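Local coordinates for uncharacterized protein (Pyrococcus furiosus, PDB 4XLZ), which probably removes an acetyl group from N,N'-diacetylchitobiose, as a metal-binding deacetylase of carbohydrate esterase family 14, at residues E38-D42 against C66-G70; L84-R88 against R216-T220; V62-C66 against L99-Y105; A96-G100 against K210-A214. All coordinates share one frame; numbering follows the deposited sequence.

Contact 1: E38-D42 against C66-G70; sequences EPHPD and CMTDG. With CD (cadmium ion), chain G.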
loop_
_atom_site.group_PDB
_atom_site.type_symbol
_atom_site.label_atom_id
_atom_site.label_comp_id
_atom_site.label_asym_id
_atom_site.label_seq_id
_atom_site.Cartn_x
_atom_site.Cartn_y
_atom_site.Cartn_z
ATOM N N GLU A 38 -0.686 24.651 2.358
ATOM C CA GLU A 38 0.749 24.648 1.943
ATOM C C GLU A 38 1.314 23.284 2.117
ATOM O O GLU A 38 1.142 22.624 3.134
ATOM C CB GLU A 38 1.646 25.671 2.705
ATOM C CG GLU A 38 1.450 25.564 4.254
ATOM C CD GLU A 38 2.284 26.605 5.012
ATOM O OE1 GLU A 38 2.922 27.435 4.367
ATOM O OE2 GLU A 38 2.419 26.482 6.281
ATOM N N PRO A 39 2.155 22.886 1.190
ATOM C CA PRO A 39 2.830 21.566 1.342
ATOM C C PRO A 39 3.828 21.521 2.470
ATOM O O PRO A 39 3.866 20.536 3.232
ATOM C CB PRO A 39 3.557 21.366 -0.050
ATOM C CG PRO A 39 2.741 22.160 -1.053
ATOM C CD PRO A 39 2.196 23.446 -0.206
ATOM N N HIS A 40 4.636 22.651 2.595
ATOM C CA HIS A 40 5.676 22.732 3.633
ATOM C C HIS A 40 5.533 24.101 4.311
ATOM O O HIS A 40 4.904 24.990 3.770
ATOM C CB HIS A 40 7.077 22.734 2.905
ATOM C CG HIS A 40 7.239 21.541 2.036
ATOM N ND1 HIS A 40 7.406 21.704 0.658
ATOM C CD2 HIS A 40 7.374 20.223 2.328
ATOM C CE1 HIS A 40 7.585 20.483 0.136
ATOM N NE2 HIS A 40 7.572 19.572 1.121
ATOM N N PRO A 41 6.139 24.176 5.526
ATOM C CA PRO A 41 6.149 25.500 6.210
ATOM C C PRO A 41 7.007 26.489 5.265
ATOM O O PRO A 41 8.099 26.169 4.813
ATOM C CB PRO A 41 7.008 25.217 7.470
ATOM C CG PRO A 41 6.832 23.715 7.705
ATOM C CD PRO A 41 6.881 23.162 6.266
ATOM N N ASP A 42 6.334 27.525 4.927
ATOM C CA ASP A 42 6.810 28.642 4.101
ATOM C C ASP A 42 6.176 28.739 2.766
ATOM O O ASP A 42 6.238 29.772 2.142
ATOM C CB ASP A 42 8.329 28.818 3.986
ATOM C CG ASP A 42 9.046 27.819 3.027
ATOM O OD1 ASP A 42 8.409 27.251 2.106
ATOM O OD2 ASP A 42 10.319 27.632 3.142
ATOM N N CYS A 66 -0.975 23.092 6.988
ATOM C CA CYS A 66 0.370 22.719 6.500
ATOM C C CYS A 66 0.381 21.214 6.439
ATOM O O CYS A 66 0.237 20.507 7.418
ATOM C CB CYS A 66 1.435 23.314 7.455
ATOM S SG CYS A 66 3.081 23.138 6.688
HETATM N N MSE A 67 0.672 20.706 5.230
HETATM C CA MSE A 67 0.512 19.218 5.038
HETATM C C MSE A 67 1.628 18.422 5.644
HETATM O O MSE A 67 1.435 17.342 6.162
HETATM C CB MSE A 67 0.604 18.897 3.519
HETATM C CG MSE A 67 -0.387 19.681 2.620
HETATM SE SE MSE A 67 -2.269 19.347 3.131
HETATM C CE MSE A 67 -2.384 17.527 2.641
ATOM N N THR A 68 2.868 18.971 5.680
ATOM C CA THR A 68 4.032 18.263 6.144
ATOM C C THR A 68 4.847 19.062 7.180
ATOM O O THR A 68 4.531 20.243 7.475
ATOM C CB THR A 68 5.012 17.800 5.035
ATOM O OG1 THR A 68 5.761 18.965 4.583
ATOM C CG2 THR A 68 4.318 17.168 3.840
ATOM N N ASP A 69 5.820 18.419 7.754
ATOM C CA ASP A 69 6.549 19.019 8.899
ATOM C C ASP A 69 7.867 19.660 8.439
ATOM O O ASP A 69 8.539 20.265 9.268
ATOM C CB ASP A 69 6.862 17.912 9.898
ATOM C CG ASP A 69 7.574 16.669 9.305
ATOM O OD1 ASP A 69 8.105 16.803 8.149
ATOM O OD2 ASP A 69 7.515 15.603 9.998
ATOM N N GLY A 70 8.169 19.621 7.168
ATOM C CA GLY A 70 9.463 20.255 6.760
ATOM C C GLY A 70 10.719 19.524 7.238
ATOM O O GLY A 70 11.890 20.077 7.166
HETATM CD CD CD G . 7.418 23.675 -0.570
HETATM O O HOH W 1 9.707 22.842 -1.433
#
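The imidazole of H40 meets T68 obliquely, its CD2 lying 3.0 Å from T68 OG1, while CB of P39 covers one ring face near the rim. At the ring's two nitrogens, ND1 binds the cadmium ion at 2.3 Å and NE2 is hydrogen-bonded to D150, a second-shell carboxylate that helps fix the rotation of the ring. D43 and H151 bind the same metal, and water 1 is a further ligand. T68 OG1 donates to P39 O at 2.8 Å, tilted 24° from the carbonyl plane; T68 N adds a weak bond to the same oxygen. P39 O thus takes both donors of T68, which fixes the hydroxyl beside H40. The site sits at the C-terminal edge of a parallel sheet, where strands 33-38 and 61-68 run out into loops, the usual place for an active site in a Rossmann-like fold, consistent with the cadmium marking it here. There E38 pairs with C66, and the N of selenomethionine M67 bonds to E38 O at 2.9 Å. C66 SG, placed anti to its own N (chi1 -169°), lies 3.4 Å from P41 N. A side chain at G70 would crowd the delta carbon of P41, and positive phi itself favours glycine.

Contact 2: L84-R88 against R216-T220; sequences LALIR and RSQFT
Q218, S217 and R88 carry most of this contact. The amide of Q218 lies flat on the guanidinium of R88: the planes are 2° apart, and Q218 CD sits 3.4 Å from R88 CZ, over the centre of that face, with the two side chains crossing at about a right angle. A bend at chi2 (-55°) turns the Q218 amide toward the side chain of S217, and there its NE2 donates to S217 OG at 3.0 Å, with the hydroxyl in the amide plane. This bond, together with one from NE2 to the carbonyl of G73, keeps the amide from rotating on the arginine. S217 OG also bonds to E91 and packs 3.6 Å from R88 CG, while S217 CB rests against L84 CD1 at 3.8 Å and, more loosely, I87 CG2. The contact thus joins helix 81-99 to the loop between helices 205-213 and 221-240, near the metal site. R88 spends its polar ends elsewhere: NH2 bonds to the carbonyl of P41 and NH1 to that of G70. A leucine in its place would probably leave both carbonyls without their donors and the Q218 amide without its flat partner. With no hydrogen bond across the two segments, the guanidinium meets the loop through its face and leaves NH1 and NH2 to backbone carbonyls, that of P41 next to the metal ligand H40.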
loop_
_atom_site.group_PDB
_atom_site.type_symbol
_atom_site.label_atom_id
_atom_site.label_comp_id
_atom_site.label_asym_id
_atom_site.label_seq_id
_atom_site.Cartn_x
_atom_site.Cartn_y
_atom_site.Cartn_z
ATOM N N LEU A 84 14.784 20.032 13.122
ATOM C CA LEU A 84 14.372 20.941 12.058
ATOM C C LEU A 84 12.893 21.212 12.123
ATOM O O LEU A 84 12.388 22.291 11.953
ATOM C CB LEU A 84 14.838 20.412 10.726
ATOM C CG LEU A 84 14.418 21.295 9.631
ATOM C CD1 LEU A 84 15.102 22.762 9.723
ATOM C CD2 LEU A 84 14.985 20.660 8.312
ATOM N N ALA A 85 12.096 20.106 12.286
ATOM C CA ALA A 85 10.673 20.336 12.268
ATOM C C ALA A 85 10.175 21.252 13.399
ATOM O O ALA A 85 9.288 22.077 13.204
ATOM C CB ALA A 85 9.952 18.909 12.373
ATOM N N LEU A 86 10.844 21.060 14.586
ATOM C CA LEU A 86 10.432 21.937 15.657
ATOM C C LEU A 86 10.834 23.414 15.378
ATOM O O LEU A 86 10.014 24.321 15.633
ATOM C CB LEU A 86 11.156 21.406 16.916
ATOM C CG LEU A 86 10.945 22.194 18.185
ATOM C CD1 LEU A 86 9.489 22.184 18.584
ATOM C CD2 LEU A 86 11.853 21.602 19.280
ATOM N N ILE A 87 12.041 23.564 14.800
ATOM C CA ILE A 87 12.480 24.929 14.436
ATOM C C ILE A 87 11.541 25.544 13.412
ATOM O O ILE A 87 11.096 26.731 13.479
ATOM C CB ILE A 87 13.894 24.874 13.853
ATOM C CG1 ILE A 87 14.925 24.584 14.972
ATOM C CG2 ILE A 87 14.253 26.158 13.027
ATOM C CD1 ILE A 87 16.271 24.107 14.423
ATOM N N ARG A 88 11.115 24.747 12.394
ATOM C CA ARG A 88 10.219 25.281 11.396
ATOM C C ARG A 88 8.821 25.620 11.820
ATOM O O ARG A 88 8.157 26.526 11.229
ATOM C CB ARG A 88 10.178 24.312 10.181
ATOM C CG ARG A 88 11.594 24.255 9.551
ATOM C CD ARG A 88 11.606 23.396 8.211
ATOM N NE ARG A 88 10.896 24.113 7.168
ATOM C CZ ARG A 88 10.883 23.693 5.850
ATOM N NH1 ARG A 88 11.504 22.518 5.610
ATOM N NH2 ARG A 88 10.241 24.410 4.914
ATOM N N ARG A 216 14.106 31.164 8.693
ATOM C CA ARG A 216 15.567 31.306 8.643
ATOM C C ARG A 216 16.300 30.045 8.253
ATOM O O ARG A 216 17.324 30.045 7.581
ATOM C CB ARG A 216 16.106 31.776 9.985
ATOM C CG ARG A 216 15.589 33.145 10.355
ATOM C CD ARG A 216 16.072 33.539 11.736
ATOM N NE ARG A 216 15.155 34.510 12.335
ATOM C CZ ARG A 216 15.534 35.737 12.738
ATOM N NH1 ARG A 216 14.648 36.579 13.281
ATOM N NH2 ARG A 216 16.815 36.116 12.588
ATOM N N SER A 217 15.796 28.859 8.730
ATOM C CA SER A 217 16.491 27.618 8.463
ATOM C C SER A 217 16.524 27.277 6.967
ATOM O O SER A 217 17.409 26.495 6.523
ATOM C CB SER A 217 15.698 26.461 9.209
ATOM O OG SER A 217 14.408 26.340 8.651
ATOM N N GLN A 218 15.578 27.845 6.253
ATOM C CA GLN A 218 15.537 27.574 4.817
ATOM C C GLN A 218 16.335 28.609 4.009
ATOM O O GLN A 218 16.668 28.362 2.871
ATOM C CB GLN A 218 14.098 27.493 4.277
ATOM C CG GLN A 218 13.272 26.386 5.114
ATOM C CD GLN A 218 13.902 25.107 5.113
ATOM O OE1 GLN A 218 14.094 24.566 4.006
ATOM N NE2 GLN A 218 14.445 24.625 6.199
ATOM N N PHE A 219 16.335 29.783 4.547
ATOM C CA PHE A 219 16.844 31.014 3.700
ATOM C C PHE A 219 18.008 31.581 4.446
ATOM O O PHE A 219 17.845 32.663 5.099
ATOM C CB PHE A 219 15.685 31.992 3.510
ATOM C CG PHE A 219 14.608 31.389 2.615
ATOM C CD1 PHE A 219 14.937 31.111 1.263
ATOM C CD2 PHE A 219 13.389 31.017 3.156
ATOM C CE1 PHE A 219 14.011 30.469 0.429
ATOM C CE2 PHE A 219 12.392 30.411 2.298
ATOM C CZ PHE A 219 12.710 30.067 0.977
ATOM N N THR A 220 19.107 30.883 4.403
ATOM C CA THR A 220 20.342 31.458 4.850
ATOM C C THR A 220 20.706 32.556 3.878
ATOM O O THR A 220 20.173 32.671 2.821
ATOM C CB THR A 220 21.480 30.418 4.782
ATOM O OG1 THR A 220 21.626 29.936 3.409
ATOM C CG2 THR A 220 21.242 29.196 5.740
#

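Contact 3: V62-C66 against L99-Y105; sequences VIYIC and LGVRKIY
V101 CG1 sits over one face of the Y64 ring, 3.9 Å from the centroid and 14° off the normal, a CH-pi contact. Its other methyl, CG2, reaches Y64 CE1 at 3.6 Å, and Y64 OH lies 3.7 Å from L99 CD1. With CG anti to its carbonyl carbon (chi1 -75°), Y64 runs alongside I104, whose CG1 is 3.9 Å from Y64 CD2. A serine here would probably open a gap beneath helices 43-57 and 81-99 and leave the V101 methyls without the ring they cover. On the sheet face that carries I63, I65 and Y105, the CG2 methyl of I63 meets the Y105 ring at its edge, 3.8 Å from CD1. These side chains are set by parallel pairing: Y64 N donates to K103 O at 3.0 Å, Y105 N to Y64 O and C66 N to Y105 O. Strand 61-68, helix 81-99 and strand 103-109 form a beta-alpha-beta crossover, and 103-109 is an outermost strand of the five-stranded sheet within this chain. Where direct pairing gives way, water 2 links V62 N to G100 O and water 3 links V62 O to R102 N. The helix before strand 103-109 closes in a Schellman motif at G100, whose positive phi suits glycine. Farther out, E131 of helix 118-131 takes a salt bridge from K103 and a hydrogen bond from Y105 OH, while I52 of helix 43-57 packs on Y64, L99 and V101.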
loop_
_atom_site.group_PDB
_atom_site.type_symbol
_atom_site.label_atom_id
_atom_site.label_comp_id
_atom_site.label_asym_id
_atom_site.label_seq_id
_atom_site.Cartn_x
_atom_site.Cartn_y
_atom_site.Cartn_z
ATOM N N VAL A 62 -7.744 34.306 7.924
ATOM C CA VAL A 62 -6.892 33.389 7.080
ATOM C C VAL A 62 -6.338 32.388 8.012
ATOM O O VAL A 62 -5.727 32.605 9.050
ATOM C CB VAL A 62 -5.712 34.158 6.404
ATOM C CG1 VAL A 62 -4.903 33.113 5.625
ATOM C CG2 VAL A 62 -6.210 35.281 5.491
ATOM N N ILE A 63 -6.632 31.083 7.625
ATOM C CA ILE A 63 -6.153 29.903 8.386
ATOM C C ILE A 63 -5.245 29.040 7.480
ATOM O O ILE A 63 -5.584 28.908 6.325
ATOM C CB ILE A 63 -7.422 29.049 8.792
ATOM C CG1 ILE A 63 -8.300 29.944 9.749
ATOM C CG2 ILE A 63 -6.985 27.734 9.467
ATOM C CD1 ILE A 63 -9.715 29.299 9.859
ATOM N N TYR A 64 -4.194 28.539 8.040
ATOM C CA TYR A 64 -3.281 27.637 7.201
ATOM C C TYR A 64 -3.604 26.178 7.575
ATOM O O TYR A 64 -3.915 25.836 8.726
ATOM C CB TYR A 64 -1.853 27.800 7.604
ATOM C CG TYR A 64 -1.205 29.099 7.125
ATOM C CD1 TYR A 64 -1.867 30.073 6.397
ATOM C CD2 TYR A 64 0.121 29.229 7.477
ATOM C CE1 TYR A 64 -1.138 31.270 5.950
ATOM C CE2 TYR A 64 0.874 30.389 7.048
ATOM C CZ TYR A 64 0.186 31.315 6.342
ATOM O OH TYR A 64 0.863 32.486 5.946
ATOM N N ILE A 65 -3.488 25.344 6.515
ATOM C CA ILE A 65 -3.249 23.898 6.756
ATOM C C ILE A 65 -1.865 23.588 6.176
ATOM O O ILE A 65 -1.684 23.915 4.976
ATOM C CB ILE A 65 -4.269 23.009 6.061
ATOM C CG1 ILE A 65 -5.662 23.275 6.651
ATOM C CG2 ILE A 65 -3.902 21.526 6.345
ATOM C CD1 ILE A 65 -6.833 22.556 5.841
ATOM N N CYS A 66 -0.975 23.092 6.988
ATOM C CA CYS A 66 0.370 22.719 6.500
ATOM C C CYS A 66 0.381 21.214 6.439
ATOM O O CYS A 66 0.237 20.507 7.418
ATOM C CB CYS A 66 1.435 23.314 7.455
ATOM S SG CYS A 66 3.081 23.138 6.688
ATOM N N LEU A 99 1.958 38.176 8.725
ATOM C CA LEU A 99 0.939 38.251 7.717
ATOM C C LEU A 99 -0.523 38.299 8.223
ATOM O O LEU A 99 -1.439 38.341 7.417
ATOM C CB LEU A 99 1.099 36.982 6.737
ATOM C CG LEU A 99 2.490 36.941 6.109
ATOM C CD1 LEU A 99 2.559 35.690 5.174
ATOM C CD2 LEU A 99 2.708 38.205 5.230
ATOM N N GLY A 100 -0.709 38.299 9.569
ATOM C CA GLY A 100 -2.078 38.444 10.114
ATOM C C GLY A 100 -2.794 37.119 10.254
ATOM O O GLY A 100 -3.993 37.119 10.514
ATOM N N VAL A 101 -1.992 36.043 10.155
ATOM C CA VAL A 101 -2.668 34.694 10.284
ATOM C C VAL A 101 -2.589 34.254 11.758
ATOM O O VAL A 101 -1.475 34.265 12.359
ATOM C CB VAL A 101 -1.865 33.718 9.324
ATOM C CG1 VAL A 101 -2.312 32.152 9.572
ATOM C CG2 VAL A 101 -2.043 34.135 7.941
ATOM N N ARG A 102 -3.711 33.730 12.269
ATOM C CA ARG A 102 -3.686 33.392 13.679
ATOM C C ARG A 102 -3.946 31.922 13.961
ATOM O O ARG A 102 -4.066 31.542 15.119
ATOM C CB ARG A 102 -4.868 34.120 14.418
ATOM C CG ARG A 102 -4.674 35.677 14.449
ATOM C CD ARG A 102 -5.995 36.403 14.806
ATOM N NE ARG A 102 -5.963 37.715 14.130
ATOM C CZ ARG A 102 -5.241 38.775 14.534
ATOM N NH1 ARG A 102 -4.514 38.735 15.647
ATOM N NH2 ARG A 102 -5.252 39.899 13.830
ATOM N N LYS A 103 -4.087 31.094 12.926
ATOM C CA LYS A 103 -4.395 29.670 13.224
ATOM C C LYS A 103 -3.736 28.804 12.113
ATOM O O LYS A 103 -3.913 29.106 10.934
ATOM C CB LYS A 103 -5.866 29.419 13.213
ATOM C CG LYS A 103 -6.226 27.987 13.652
ATOM C CD LYS A 103 -7.760 27.736 13.571
ATOM C CE LYS A 103 -8.617 28.330 14.678
ATOM N NZ LYS A 103 -10.062 27.617 14.704
ATOM N N ILE A 104 -3.028 27.806 12.592
ATOM C CA ILE A 104 -2.342 26.860 11.618
ATOM C C ILE A 104 -2.739 25.453 12.105
ATOM O O ILE A 104 -2.556 25.096 13.306
ATOM C CB ILE A 104 -0.835 26.992 11.718
ATOM C CG1 ILE A 104 -0.379 28.459 11.302
ATOM C CG2 ILE A 104 -0.221 25.975 10.733
ATOM C CD1 ILE A 104 1.102 28.706 11.730
ATOM N N TYR A 105 -3.283 24.633 11.170
ATOM C CA TYR A 105 -3.405 23.178 11.433
ATOM C C TYR A 105 -2.209 22.440 10.840
ATOM O O TYR A 105 -1.932 22.685 9.631
ATOM C CB TYR A 105 -4.641 22.612 10.730
ATOM C CG TYR A 105 -5.949 23.071 11.311
ATOM C CD1 TYR A 105 -6.568 24.297 10.922
ATOM C CD2 TYR A 105 -6.639 22.227 12.193
ATOM C CE1 TYR A 105 -7.826 24.641 11.467
ATOM C CE2 TYR A 105 -7.862 22.596 12.730
ATOM C CZ TYR A 105 -8.435 23.758 12.345
ATOM O OH TYR A 105 -9.710 24.106 12.855
HETATM O O HOH W 2 -6.420 36.542 9.238
HETATM O O HOH W 3 -6.280 33.619 11.407
#

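Contact 4: A96-G100 against K210-A214; sequences AKLLG and KAIRA
L98 CD1 rests 3.9 Å from A211 CA, placing a leucine methyl directly on the backbone of the facing helix. The side chain points across the gap: CG stands beside the backbone N (chi1 -59°), and the extended chi2 of 164° carries the two methyls to different neighbours. CD1 takes A211 and, at a looser 4.4 Å, A214 CB, one turn along; CD2 lies against the end of K210, 4.0 Å from its NZ. K210 is stretched out through all four torsions, CG anti to its own N (chi1 -179°), and this extended shape lays the aliphatic chain across L98 at about a right angle, with the ammonium at the exposed border. L99 leaves the helix on another side, and its CD2 comes within 3.7 Å of A211 CB. The small A211 is therefore touched by both leucines, L98 over its CA and L99 at its methyl. This is apolar packing between the C-terminal turn of helix 81-99 and the last turns of helix 205-213, on the flank of the Rossmann-like sheet and next to the turn that leads into strand 103-109, with L98 and A211 the closest pair of CA atoms at 6.2 Å. L98 O accepts from K53 NZ, which brings in helix 43-57. The A211 carbonyl accepts a hydrogen bond from S95 OG of helix 81-99, a polar link at the flank of the leucines.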
loop_
_atom_site.group_PDB
_atom_site.type_symbol
_atom_site.label_atom_id
_atom_site.label_comp_id
_atom_site.label_asym_id
_atom_site.label_seq_id
_atom_site.Cartn_x
_atom_site.Cartn_y
_atom_site.Cartn_z
ATOM N N ALA A 96 3.653 33.768 10.022
ATOM C CA ALA A 96 2.253 33.942 10.025
ATOM C C ALA A 96 1.784 35.168 10.836
ATOM O O ALA A 96 0.864 35.884 10.373
ATOM C CB ALA A 96 1.620 32.655 10.664
ATOM N N LYS A 97 2.458 35.431 11.953
ATOM C CA LYS A 97 2.144 36.657 12.769
ATOM C C LYS A 97 2.346 37.924 11.891
ATOM O O LYS A 97 1.453 38.821 11.861
ATOM C CB LYS A 97 3.033 36.681 13.999
ATOM C CG LYS A 97 2.632 37.859 14.920
ATOM C CD LYS A 97 3.427 37.592 16.254
ATOM C CE LYS A 97 4.014 38.904 16.944
ATOM N NZ LYS A 97 2.969 39.901 17.243
ATOM N N LEU A 98 3.417 37.949 11.103
ATOM C CA LEU A 98 3.624 39.118 10.193
ATOM C C LEU A 98 2.575 39.317 9.175
ATOM O O LEU A 98 2.253 40.434 8.725
ATOM C CB LEU A 98 4.961 39.032 9.497
ATOM C CG LEU A 98 6.236 38.975 10.375
ATOM C CD1 LEU A 98 7.562 38.502 9.693
ATOM C CD2 LEU A 98 6.445 40.472 10.858
ATOM N N LEU A 99 1.958 38.176 8.725
ATOM C CA LEU A 99 0.939 38.251 7.717
ATOM C C LEU A 99 -0.523 38.299 8.223
ATOM O O LEU A 99 -1.439 38.341 7.417
ATOM C CB LEU A 99 1.099 36.982 6.737
ATOM C CG LEU A 99 2.490 36.941 6.109
ATOM C CD1 LEU A 99 2.559 35.690 5.174
ATOM C CD2 LEU A 99 2.708 38.205 5.230
ATOM N N GLY A 100 -0.709 38.299 9.569
ATOM C CA GLY A 100 -2.078 38.444 10.114
ATOM C C GLY A 100 -2.794 37.119 10.254
ATOM O O GLY A 100 -3.993 37.119 10.514
ATOM N N LYS A 210 10.101 39.771 4.053
ATOM C CA LYS A 210 10.424 39.587 5.460
ATOM C C LYS A 210 9.741 38.291 6.044
ATOM O O LYS A 210 10.391 37.583 6.876
ATOM C CB LYS A 210 9.989 40.867 6.229
ATOM C CG LYS A 210 10.307 40.771 7.709
ATOM C CD LYS A 210 9.746 42.062 8.494
ATOM C CE LYS A 210 10.312 41.950 9.919
ATOM N NZ LYS A 210 9.575 43.015 10.709
ATOM N N ALA A 211 8.474 38.145 5.643
ATOM C CA ALA A 211 7.752 36.932 6.112
ATOM C C ALA A 211 8.377 35.673 5.580
ATOM O O ALA A 211 8.347 34.588 6.250
ATOM C CB ALA A 211 6.239 37.067 5.747
ATOM N N ILE A 212 8.919 35.720 4.366
ATOM C CA ILE A 212 9.685 34.533 3.872
ATOM C C ILE A 212 10.975 34.255 4.630
ATOM O O ILE A 212 11.303 33.168 5.066
ATOM C CB ILE A 212 9.912 34.668 2.328
ATOM C CG1 ILE A 212 8.516 34.712 1.678
ATOM C CG2 ILE A 212 10.826 33.578 1.833
ATOM C CD1 ILE A 212 8.646 35.185 0.133
ATOM N N ARG A 213 11.751 35.399 4.872
ATOM C CA ARG A 213 13.019 35.215 5.535
ATOM C C ARG A 213 12.897 34.820 7.007
ATOM O O ARG A 213 13.880 34.310 7.581
ATOM C CB ARG A 213 13.872 36.569 5.379
ATOM C CG ARG A 213 14.463 36.697 4.027
ATOM C CD ARG A 213 15.936 37.314 4.098
ATOM N NE ARG A 213 16.876 36.312 4.512
ATOM C CZ ARG A 213 18.212 36.411 4.504
ATOM N NH1 ARG A 213 18.845 37.603 4.123
ATOM N NH2 ARG A 213 18.934 35.455 4.969
ATOM N N ALA A 214 11.668 35.005 7.576
ATOM C CA ALA A 214 11.405 34.514 8.915
ATOM C C ALA A 214 11.635 32.960 9.044
ATOM O O ALA A 214 11.945 32.442 10.142
ATOM C CB ALA A 214 10.005 34.813 9.337
#

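In the fold
From the N terminus, contact 1 comes first, closing the short loop from the end of strand 33-38 through helix 43-57 to strand 61-68. Contact 3 begins on that same strand, sharing C66, and spans helix 81-99 to reach strand 103-109, extending the sheet outward. Contacts 2 and 4 both start on helix 81-99 and make the long returns to 210-220; contact 4 lies wholly within the span of contact 2, whereas contacts 2 and 3 cross. Contact 4 begins where contact 3 ends, sharing L99 and G100. R88 ties contact 2 to both segments of contact 1, through the carbonyls of P41 and G70, and F219 O to R213 NH2 joins contacts 2 and 4.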